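Local coordinates for glycoprotein (Chandipura virus, PDB 5MDM) that probably attaches the virus to host-cell receptors and, at the acidic pH of the endosome, drives fusion of the viral and endosomal membranes, at residues Lys193-Phe204 with Ile244-Phe253; His209-Leu220 with Lys229-Ser237. All coordinates share one frame; numbering follows the deposited sequence.

Both contacts belong to the part of the chain that brings strand 36-49 together with the region from 180 to about 255, consistent with the pleckstrin homology domain of vesiculovirus glycoproteins. Contact 2 is nested in the loop that contact 1 closes, and their centres lie about 14 Å apart. Neighbouring strands join them: Met-212 N lies 2.8 Å from Phe-204 O and Gly-214 N lies 3.0 Å from Ile-202 O, both probable hydrogen bonds. Phe-204 of contact 1 also meets Phe-230 of contact 2, linking their apolar interiors. Contact 1 lies away from the known functional sites, whereas the Leu-220 side chain of contact 2 is about 8 Å from that of Asp-138, a vimentin-interaction site.

Contact 1 (Lys193-Phe204 with Ile244-Phe253); sequences KTKEIAAGGIVF and IQEKHLLPLF
Ile-197 and Gln-245 meet in a mixed contact, polar at one end and apolar at the other, between the loop leading into strand 202-205 and a tight hairpin with the 3-10 turn after it. Backbone bonds between Ile-244 and Lys-247 close that hairpin, with Gln-245 and Glu-246 at its tip. The extended Gln-245 side chain, its CG anti to the backbone N (chi1 -160°), carries its amide across to the facing loop. There Ile-197 N donates to Gln-245 OE1 at 3.0 Å, bent (143° at the hydrogen) and tilted from the carbonyl plane, while Gln-245 NE2 gives a straight but weak bond to Lys-195 O at 3.3 Å. An amide suits this place because it can serve a backbone N-H and a backbone C=O.

Lys-247 lays its CD and CE methylenes along Ile-197 CG2. Its NZ bonds weakly to Ile-197 O and makes a long salt bridge to Glu-196 OE2, 3.9 Å away.

Branched Ile-197 divides its other arm between two partners: CG1 packs on Leu-252 CD2 at 3.7 Å, and CD1 turns to Ile-244 CG2. Ile-202 sends CD1 to Leu-249 CD1. Ala-199, small enough to leave room for a ring, sets its CB 3.8 Å from Phe-253 CE2. Deeper in, the rings of Phe-204 and Phe-253 meet obliquely, centroids 5.6 Å apart and planes at 41°. Tyr-191 and Val-189 of strand 180-192 back Ile-197, Ile-202 and Phe-204.

Segment 244-253 lies in a region probably involved in trimerization, although no other protein chain of this assembly touches the contact. The chemistry implies that hydrocarbon packing probably supplies much of the adhesion, while the Gln-245 amide would favour one placement of the hairpin and the long, more open Glu-196 to Lys-247 salt bridge adds a looser attraction.

Contact 2 (His209-Leu220 with Lys229-Ser237); sequences HSHMEGARTCRL and KFPNGEWVS
Phe-230 is the large knob, its ring filling a hollow lined by His-209, Met-212 and Thr-217. One ring edge points at the face of the His-209 imidazole, an edge-to-face pair with centroids 4.9 Å apart and planes at 68°. Met-212 lies over one face of Phe-230: its CB stands 4.3 Å from the ring centroid in a CH-pi contact, and the bend at chi2 (58°) curls the chain, carrying SD obliquely beside the ring toward Asn-232. Alongside Phe-230, on the same side of the imidazole plane, Val-236 CG1 fits against His-209 CE1 at 3.6 Å.

Pro-231 makes a second, flatter bump: CG rests against the carbonyl oxygens of both Glu-213 and Arg-216, CD faces Thr-217 OG1, and the Arg-216 guanidinium lies with one face centred over CB. Rigid proline suits the first corner of the type I turn from Phe-230 to Gly-233, where glycine accommodates positive phi and Asn-232 OD1 accepts from Glu-234 N in an Asx turn, while its ND2 bonds to Ile-395 O. Beside this turn Cys-218 and Lys-229, an antiparallel hydrogen-bonded pair, join strands 218-222 and 225-229 of a three-stranded antiparallel sheet completed by 235-237; a disulfide ties Cys-218 to Cys-256.

At the far end the broad indole of Trp-235 reaches Leu-220: NE1 donates to Leu-220 O at 3.0 Å, the acceptor lying in the ring plane, while Leu-220 CD2 packs against Trp-235 CD1.

Contact 1 (Lys193-Phe204 with Ile244-Phe253)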
loop_
_atom_site.group_PDB
_atom_site.type_symbol
_atom_site.label_atom_id
_atom_site.label_comp_id
_atom_site.label_asym_id
_atom_site.label_seq_id
_atom_site.Cartn_x
_atom_site.Cartn_y
_atom_site.Cartn_z
ATOM N N LYS A 193 -7.018 -5.765 -41.153
ATOM C CA LYS A 193 -6.588 -6.829 -42.058
ATOM C C LYS A 193 -6.295 -6.316 -43.465
ATOM O O LYS A 193 -5.418 -6.831 -44.157
ATOM C CB LYS A 193 -7.670 -7.907 -42.119
ATOM C CG LYS A 193 -7.284 -9.159 -42.872
ATOM C CD LYS A 193 -8.511 -10.011 -43.178
ATOM C CE LYS A 193 -9.233 -10.450 -41.909
ATOM N NZ LYS A 193 -10.434 -11.279 -42.224
ATOM N N THR A 194 -7.030 -5.288 -43.874
ATOM C CA THR A 194 -6.986 -4.803 -45.246
ATOM C C THR A 194 -5.889 -3.765 -45.469
ATOM O O THR A 194 -5.158 -3.827 -46.457
ATOM C CB THR A 194 -8.333 -4.186 -45.638
ATOM O OG1 THR A 194 -8.274 -2.763 -45.478
ATOM C CG2 THR A 194 -9.441 -4.749 -44.758
ATOM N N LYS A 195 -5.784 -2.808 -44.551
ATOM C CA LYS A 195 -4.811 -1.727 -44.674
ATOM C C LYS A 195 -3.384 -2.227 -44.475
ATOM O O LYS A 195 -3.162 -3.337 -43.992
ATOM C CB LYS A 195 -5.108 -0.615 -43.662
ATOM C CG LYS A 195 -6.555 -0.150 -43.641
ATOM C CD LYS A 195 -6.769 0.976 -42.636
ATOM C CE LYS A 195 -8.173 1.561 -42.756
ATOM N NZ LYS A 195 -8.348 2.820 -41.976
ATOM N N GLU A 196 -2.420 -1.396 -44.857
ATOM C CA GLU A 196 -1.009 -1.683 -44.640
ATOM C C GLU A 196 -0.668 -1.508 -43.163
ATOM O O GLU A 196 -1.044 -0.508 -42.551
ATOM C CB GLU A 196 -0.153 -0.742 -45.488
ATOM C CG GLU A 196 1.345 -0.958 -45.365
ATOM C CD GLU A 196 1.807 -2.226 -46.051
ATOM O OE1 GLU A 196 2.664 -2.133 -46.956
ATOM O OE2 GLU A 196 1.316 -3.314 -45.684
ATOM N N ILE A 197 0.042 -2.477 -42.593
ATOM C CA ILE A 197 0.383 -2.442 -41.173
ATOM C C ILE A 197 1.247 -1.227 -40.809
ATOM O O ILE A 197 2.246 -0.937 -41.470
ATOM C CB ILE A 197 1.068 -3.760 -40.717
ATOM C CG1 ILE A 197 1.299 -3.763 -39.206
ATOM C CG2 ILE A 197 2.371 -3.992 -41.455
ATOM C CD1 ILE A 197 0.180 -4.400 -38.426
ATOM N N ALA A 198 0.840 -0.509 -39.767
ATOM C CA ALA A 198 1.578 0.658 -39.290
ATOM C C ALA A 198 1.299 0.912 -37.810
ATOM O O ALA A 198 0.252 0.522 -37.290
ATOM C CB ALA A 198 1.227 1.878 -40.111
ATOM N N ALA A 199 2.238 1.576 -37.144
ATOM C CA ALA A 199 2.162 1.796 -35.701
ATOM C C ALA A 199 0.827 2.379 -35.240
ATOM O O ALA A 199 0.332 2.035 -34.169
ATOM C CB ALA A 199 3.311 2.685 -35.244
ATOM N N GLY A 200 0.249 3.253 -36.057
ATOM C CA GLY A 200 -0.986 3.925 -35.701
ATOM C C GLY A 200 -2.198 3.025 -35.802
ATOM O O GLY A 200 -3.217 3.272 -35.155
ATOM N N GLY A 201 -2.086 1.976 -36.610
ATOM C CA GLY A 201 -3.191 1.056 -36.818
ATOM C C GLY A 201 -3.037 -0.262 -36.083
ATOM O O GLY A 201 -3.648 -1.266 -36.451
ATOM N N ILE A 202 -2.218 -0.251 -35.037
ATOM C CA ILE A 202 -1.965 -1.429 -34.225
ATOM C C ILE A 202 -2.457 -1.178 -32.809
ATOM O O ILE A 202 -2.291 -0.082 -32.276
ATOM C CB ILE A 202 -0.455 -1.747 -34.177
ATOM C CG1 ILE A 202 0.008 -2.359 -35.495
ATOM C CG2 ILE A 202 -0.122 -2.695 -33.039
ATOM C CD1 ILE A 202 1.497 -2.630 -35.543
ATOM N N VAL A 203 -3.079 -2.192 -32.214
ATOM C CA VAL A 203 -3.428 -2.165 -30.803
ATOM C C VAL A 203 -2.849 -3.396 -30.110
ATOM O O VAL A 203 -3.049 -4.518 -30.569
ATOM C CB VAL A 203 -4.949 -2.122 -30.601
ATOM C CG1 VAL A 203 -5.307 -2.470 -29.169
ATOM C CG2 VAL A 203 -5.467 -0.760 -30.957
ATOM N N PHE A 204 -2.123 -3.181 -29.014
ATOM C CA PHE A 204 -1.541 -4.279 -28.251
ATOM C C PHE A 204 -2.430 -4.743 -27.095
ATOM O O PHE A 204 -3.057 -3.931 -26.411
ATOM C CB PHE A 204 -0.170 -3.886 -27.704
ATOM C CG PHE A 204 0.847 -3.620 -28.762
ATOM C CD1 PHE A 204 1.513 -4.662 -29.373
ATOM C CD2 PHE A 204 1.146 -2.329 -29.143
ATOM C CE1 PHE A 204 2.456 -4.420 -30.346
ATOM C CE2 PHE A 204 2.089 -2.082 -30.114
ATOM C CZ PHE A 204 2.740 -3.129 -30.718
ATOM N N ILE A 244 4.922 -9.144 -38.235
ATOM C CA ILE A 244 3.474 -9.004 -38.188
ATOM C C ILE A 244 3.041 -8.575 -39.577
ATOM O O ILE A 244 3.621 -7.650 -40.146
ATOM C CB ILE A 244 3.033 -7.936 -37.171
ATOM C CG1 ILE A 244 3.369 -8.378 -35.744
ATOM C CG2 ILE A 244 1.546 -7.643 -37.305
ATOM C CD1 ILE A 244 2.670 -9.648 -35.300
ATOM N N GLN A 245 2.024 -9.246 -40.116
ATOM C CA GLN A 245 1.638 -9.086 -41.518
ATOM C C GLN A 245 2.864 -9.262 -42.401
ATOM O O GLN A 245 3.107 -8.473 -43.314
ATOM C CB GLN A 245 0.977 -7.729 -41.777
ATOM C CG GLN A 245 0.136 -7.693 -43.049
ATOM C CD GLN A 245 -0.514 -6.346 -43.288
ATOM O OE1 GLN A 245 0.166 -5.324 -43.390
ATOM N NE2 GLN A 245 -1.840 -6.337 -43.377
ATOM N N GLU A 246 3.641 -10.296 -42.085
ATOM C CA GLU A 246 4.845 -10.667 -42.825
ATOM C C GLU A 246 5.850 -9.524 -42.971
ATOM O O GLU A 246 6.583 -9.446 -43.953
ATOM C CB GLU A 246 4.478 -11.272 -44.182
ATOM C CG GLU A 246 3.744 -12.600 -44.071
ATOM C CD GLU A 246 3.321 -13.158 -45.417
ATOM O OE1 GLU A 246 2.531 -14.125 -45.434
ATOM O OE2 GLU A 246 3.777 -12.635 -46.457
ATOM N N LYS A 247 5.881 -8.639 -41.984
ATOM C CA LYS A 247 6.839 -7.541 -41.974
ATOM C C LYS A 247 7.390 -7.387 -40.568
ATOM O O LYS A 247 6.670 -7.602 -39.591
ATOM C CB LYS A 247 6.170 -6.231 -42.400
ATOM C CG LYS A 247 5.604 -6.223 -43.810
ATOM C CD LYS A 247 4.688 -5.031 -44.005
ATOM C CE LYS A 247 5.339 -3.753 -43.487
ATOM N NZ LYS A 247 4.408 -2.587 -43.503
ATOM N N HIS A 248 8.666 -7.023 -40.477
ATOM C CA HIS A 248 9.299 -6.669 -39.209
ATOM C C HIS A 248 8.433 -5.718 -38.359
ATOM O O HIS A 248 8.117 -4.604 -38.779
ATOM C CB HIS A 248 10.647 -6.020 -39.504
ATOM C CG HIS A 248 10.609 -5.065 -40.659
ATOM N ND1 HIS A 248 10.741 -5.474 -41.969
ATOM C CD2 HIS A 248 10.439 -3.721 -40.703
ATOM C CE1 HIS A 248 10.659 -4.426 -42.768
ATOM N NE2 HIS A 248 10.479 -3.348 -42.025
ATOM N N LEU A 249 8.052 -6.160 -37.163
ATOM C CA LEU A 249 7.141 -5.385 -36.320
ATOM C C LEU A 249 7.818 -4.222 -35.594
ATOM O O LEU A 249 7.280 -3.115 -35.539
ATOM C CB LEU A 249 6.436 -6.294 -35.304
ATOM C CG LEU A 249 5.608 -5.556 -34.245
ATOM C CD1 LEU A 249 4.475 -4.781 -34.900
ATOM C CD2 LEU A 249 5.079 -6.504 -33.176
ATOM N N LEU A 250 8.990 -4.488 -35.029
ATOM C CA LEU A 250 9.717 -3.499 -34.234
ATOM C C LEU A 250 10.040 -2.164 -34.940
ATOM O O LEU A 250 9.801 -1.096 -34.370
ATOM C CB LEU A 250 10.984 -4.127 -33.639
ATOM C CG LEU A 250 11.775 -3.299 -32.627
ATOM C CD1 LEU A 250 10.946 -3.027 -31.386
ATOM C CD2 LEU A 250 13.056 -4.011 -32.257
ATOM N N PRO A 251 10.574 -2.211 -36.178
ATOM C CA PRO A 251 10.936 -0.949 -36.841
ATOM C C PRO A 251 9.763 -0.006 -37.124
ATOM O O PRO A 251 9.993 1.155 -37.465
ATOM C CB PRO A 251 11.549 -1.420 -38.160
ATOM C CG PRO A 251 12.036 -2.783 -37.873
ATOM C CD PRO A 251 11.007 -3.369 -36.980
ATOM N N LEU A 252 8.536 -0.492 -36.983
ATOM C CA LEU A 252 7.354 0.327 -37.209
ATOM C C LEU A 252 7.198 1.418 -36.156
ATOM O O LEU A 252 6.357 2.308 -36.303
ATOM C CB LEU A 252 6.105 -0.550 -37.202
ATOM C CG LEU A 252 5.543 -1.071 -38.523
ATOM C CD1 LEU A 252 6.628 -1.708 -39.335
ATOM C CD2 LEU A 252 4.422 -2.068 -38.246
ATOM N N PHE A 253 7.999 1.345 -35.095
ATOM C CA PHE A 253 7.813 2.229 -33.947
ATOM C C PHE A 253 8.957 3.212 -33.759
ATOM O O PHE A 253 10.126 2.838 -33.805
ATOM C CB PHE A 253 7.578 1.414 -32.670
ATOM C CG PHE A 253 6.342 0.578 -32.723
ATOM C CD1 PHE A 253 6.382 -0.704 -33.240
ATOM C CD2 PHE A 253 5.133 1.081 -32.282
ATOM C CE1 PHE A 253 5.241 -1.473 -33.305
ATOM C CE2 PHE A 253 3.989 0.314 -32.341
ATOM C CZ PHE A 253 4.042 -0.964 -32.856
#

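Contact 2 (His209-Leu220 with Lys229-Ser237)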
loop_
_atom_site.group_PDB
_atom_site.type_symbol
_atom_site.label_atom_id
_atom_site.label_comp_id
_atom_site.label_asym_id
_atom_site.label_seq_id
_atom_site.Cartn_x
_atom_site.Cartn_y
_atom_site.Cartn_z
ATOM N N HIS A 209 -2.015 -6.026 -20.134
ATOM C CA HIS A 209 -2.134 -4.776 -20.867
ATOM C C HIS A 209 -3.429 -4.689 -21.652
ATOM O O HIS A 209 -3.662 -5.458 -22.579
ATOM C CB HIS A 209 -0.940 -4.605 -21.794
ATOM C CG HIS A 209 0.374 -4.698 -21.088
ATOM N ND1 HIS A 209 1.090 -5.871 -21.008
ATOM C CD2 HIS A 209 1.090 -3.772 -20.412
ATOM C CE1 HIS A 209 2.199 -5.661 -20.321
ATOM N NE2 HIS A 209 2.223 -4.395 -19.947
ATOM N N SER A 210 -4.266 -3.730 -21.278
ATOM C CA SER A 210 -5.580 -3.591 -21.883
ATOM C C SER A 210 -5.574 -2.556 -22.987
ATOM O O SER A 210 -5.318 -1.381 -22.731
ATOM C CB SER A 210 -6.612 -3.204 -20.826
ATOM O OG SER A 210 -7.815 -2.773 -21.437
ATOM N N HIS A 211 -5.860 -3.012 -24.206
ATOM C CA HIS A 211 -6.041 -2.154 -25.382
ATOM C C HIS A 211 -5.052 -0.996 -25.421
ATOM O O HIS A 211 -5.399 0.144 -25.129
ATOM C CB HIS A 211 -7.485 -1.636 -25.462
ATOM C CG HIS A 211 -7.803 -0.935 -26.746
ATOM N ND1 HIS A 211 -8.328 -1.588 -27.841
ATOM C CD2 HIS A 211 -7.659 0.361 -27.115
ATOM C CE1 HIS A 211 -8.496 -0.724 -28.827
ATOM N NE2 HIS A 211 -8.098 0.465 -28.413
ATOM N N MET A 212 -3.812 -1.302 -25.771
ATOM C CA MET A 212 -2.739 -0.319 -25.691
ATOM C C MET A 212 -2.429 0.262 -27.071
ATOM O O MET A 212 -2.034 -0.456 -27.988
ATOM C CB MET A 212 -1.500 -0.953 -25.050
ATOM C CG MET A 212 -0.789 -0.065 -24.039
ATOM S SD MET A 212 -1.718 0.556 -22.610
ATOM C CE MET A 212 -2.151 -0.973 -21.785
ATOM N N GLU A 213 -2.617 1.571 -27.210
ATOM C CA GLU A 213 -2.516 2.232 -28.511
ATOM C C GLU A 213 -1.107 2.250 -29.081
ATOM O O GLU A 213 -0.223 2.909 -28.543
ATOM C CB GLU A 213 -3.057 3.664 -28.427
ATOM C CG GLU A 213 -4.573 3.755 -28.451
ATOM C CD GLU A 213 -5.167 3.284 -29.768
ATOM O OE1 GLU A 213 -4.424 3.217 -30.774
ATOM O OE2 GLU A 213 -6.378 2.979 -29.797
ATOM N N GLY A 214 -0.904 1.535 -30.180
ATOM C CA GLY A 214 0.392 1.502 -30.836
ATOM C C GLY A 214 0.815 2.868 -31.348
ATOM O O GLY A 214 2.003 3.162 -31.479
ATOM N N ALA A 215 -0.173 3.705 -31.639
ATOM C CA ALA A 215 0.070 5.057 -32.114
ATOM C C ALA A 215 0.777 5.911 -31.059
ATOM O O ALA A 215 1.468 6.868 -31.387
ATOM C CB ALA A 215 -1.240 5.695 -32.526
ATOM N N ARG A 216 0.593 5.562 -29.791
ATOM C CA ARG A 216 1.270 6.248 -28.698
ATOM C C ARG A 216 2.306 5.311 -28.069
ATOM O O ARG A 216 2.686 5.467 -26.910
ATOM C CB ARG A 216 0.249 6.733 -27.658
ATOM C CG ARG A 216 -0.620 7.907 -28.120
ATOM C CD ARG A 216 -1.859 8.098 -27.239
ATOM N NE ARG A 216 -1.535 8.414 -25.846
ATOM C CZ ARG A 216 -2.111 7.837 -24.791
ATOM N NH1 ARG A 216 -3.042 6.908 -24.968
ATOM N NH2 ARG A 216 -1.754 8.184 -23.559
ATOM N N THR A 217 2.752 4.335 -28.852
ATOM C CA THR A 217 3.734 3.352 -28.402
ATOM C C THR A 217 5.081 3.610 -29.059
ATOM O O THR A 217 5.158 3.755 -30.276
ATOM C CB THR A 217 3.287 1.923 -28.747
ATOM O OG1 THR A 217 2.087 1.620 -28.029
ATOM C CG2 THR A 217 4.368 0.904 -28.383
ATOM N N CYS A 218 6.143 3.658 -28.261
ATOM C CA CYS A 218 7.459 3.988 -28.811
ATOM C C CYS A 218 8.487 2.895 -28.526
ATOM O O CYS A 218 8.329 2.115 -27.595
ATOM C CB CYS A 218 7.942 5.349 -28.295
ATOM S SG CYS A 218 7.857 5.543 -26.502
ATOM N N ARG A 219 9.538 2.842 -29.340
ATOM C CA ARG A 219 10.572 1.813 -29.221
ATOM C C ARG A 219 11.610 2.188 -28.162
ATOM O O ARG A 219 12.042 3.339 -28.087
ATOM C CB ARG A 219 11.255 1.632 -30.571
ATOM C CG ARG A 219 12.016 0.340 -30.729
ATOM C CD ARG A 219 12.536 0.191 -32.155
ATOM N NE ARG A 219 13.707 1.024 -32.416
ATOM C CZ ARG A 219 13.919 1.660 -33.562
ATOM N NH1 ARG A 219 13.030 1.562 -34.539
ATOM N NH2 ARG A 219 15.011 2.397 -33.728
ATOM N N LEU A 220 12.013 1.221 -27.342
ATOM C CA LEU A 220 12.974 1.485 -26.270
ATOM C C LEU A 220 13.728 0.220 -25.884
ATOM O O LEU A 220 13.156 -0.872 -25.815
ATOM C CB LEU A 220 12.275 2.089 -25.044
ATOM C CG LEU A 220 13.091 2.537 -23.826
ATOM C CD1 LEU A 220 12.353 3.638 -23.103
ATOM C CD2 LEU A 220 13.340 1.395 -22.863
ATOM N N LYS A 229 7.717 0.585 -25.285
ATOM C CA LYS A 229 7.021 1.196 -24.178
ATOM C C LYS A 229 5.638 1.605 -24.656
ATOM O O LYS A 229 5.481 2.319 -25.659
ATOM C CB LYS A 229 7.780 2.411 -23.638
ATOM C CG LYS A 229 7.162 3.004 -22.380
ATOM C CD LYS A 229 7.782 4.346 -22.031
ATOM C CE LYS A 229 6.739 5.455 -22.037
ATOM N NZ LYS A 229 5.979 5.498 -23.326
ATOM N N PHE A 230 4.649 1.114 -23.924
ATOM C CA PHE A 230 3.250 1.434 -24.119
ATOM C C PHE A 230 2.924 2.826 -23.569
ATOM O O PHE A 230 3.657 3.351 -22.725
ATOM C CB PHE A 230 2.428 0.388 -23.377
ATOM C CG PHE A 230 2.485 -0.971 -23.994
ATOM C CD1 PHE A 230 2.652 -1.112 -25.360
ATOM C CD2 PHE A 230 2.370 -2.109 -23.211
ATOM C CE1 PHE A 230 2.706 -2.368 -25.940
ATOM C CE2 PHE A 230 2.428 -3.369 -23.780
ATOM C CZ PHE A 230 2.596 -3.499 -25.150
ATOM N N PRO A 231 1.815 3.427 -24.037
ATOM C CA PRO A 231 1.381 4.754 -23.587
ATOM C C PRO A 231 1.252 4.859 -22.069
ATOM O O PRO A 231 1.330 5.961 -21.537
ATOM C CB PRO A 231 0.005 4.904 -24.227
ATOM C CG PRO A 231 0.053 4.055 -25.426
ATOM C CD PRO A 231 0.951 2.902 -25.110
ATOM N N ASN A 232 1.053 3.739 -21.380
ATOM C CA ASN A 232 0.969 3.766 -19.924
ATOM C C ASN A 232 2.344 3.631 -19.271
ATOM O O ASN A 232 2.459 3.459 -18.060
ATOM C CB ASN A 232 -0.001 2.695 -19.411
ATOM C CG ASN A 232 0.557 1.295 -19.520
ATOM O OD1 ASN A 232 1.426 1.019 -20.343
ATOM N ND2 ASN A 232 0.057 0.396 -18.680
ATOM N N GLY A 233 3.391 3.701 -20.083
ATOM C CA GLY A 233 4.739 3.698 -19.561
ATOM C C GLY A 233 5.276 2.324 -19.246
ATOM O O GLY A 233 6.413 2.190 -18.793
ATOM N N GLU A 234 4.464 1.301 -19.480
ATOM C CA GLU A 234 4.908 -0.075 -19.289
ATOM C C GLU A 234 5.602 -0.608 -20.544
ATOM O O GLU A 234 5.428 -0.076 -21.639
ATOM C CB GLU A 234 3.738 -0.958 -18.871
ATOM C CG GLU A 234 3.086 -0.496 -17.584
ATOM C CD GLU A 234 2.087 -1.491 -17.050
ATOM O OE1 GLU A 234 1.784 -2.463 -17.764
ATOM O OE2 GLU A 234 1.606 -1.307 -15.915
ATOM N N TRP A 235 6.393 -1.660 -20.385
ATOM C CA TRP A 235 7.296 -2.083 -21.450
ATOM C C TRP A 235 7.211 -3.588 -21.698
ATOM O O TRP A 235 7.179 -4.388 -20.764
ATOM C CB TRP A 235 8.726 -1.679 -21.072
ATOM C CG TRP A 235 9.795 -2.007 -22.058
ATOM C CD1 TRP A 235 10.334 -1.168 -22.993
ATOM C CD2 TRP A 235 10.498 -3.248 -22.183
ATOM N NE1 TRP A 235 11.312 -1.817 -23.707
ATOM C CE2 TRP A 235 11.433 -3.094 -23.227
ATOM C CE3 TRP A 235 10.422 -4.475 -21.521
ATOM C CZ2 TRP A 235 12.287 -4.125 -23.621
ATOM C CZ3 TRP A 235 11.270 -5.498 -21.919
ATOM C CH2 TRP A 235 12.190 -5.314 -22.958
ATOM N N VAL A 236 7.158 -3.979 -22.960
ATOM C CA VAL A 236 7.269 -5.398 -23.275
ATOM C C VAL A 236 8.393 -5.581 -24.276
ATOM O O VAL A 236 8.705 -4.666 -25.027
ATOM C CB VAL A 236 5.954 -6.005 -23.821
ATOM C CG1 VAL A 236 4.825 -5.835 -22.809
ATOM C CG2 VAL A 236 5.588 -5.391 -25.165
ATOM N N SER A 237 9.010 -6.756 -24.276
ATOM C CA SER A 237 10.140 -7.008 -25.151
ATOM C C SER A 237 9.667 -7.386 -26.548
ATOM O O SER A 237 8.648 -8.057 -26.707
ATOM C CB SER A 237 11.016 -8.112 -24.570
ATOM O OG SER A 237 10.285 -9.314 -24.458
#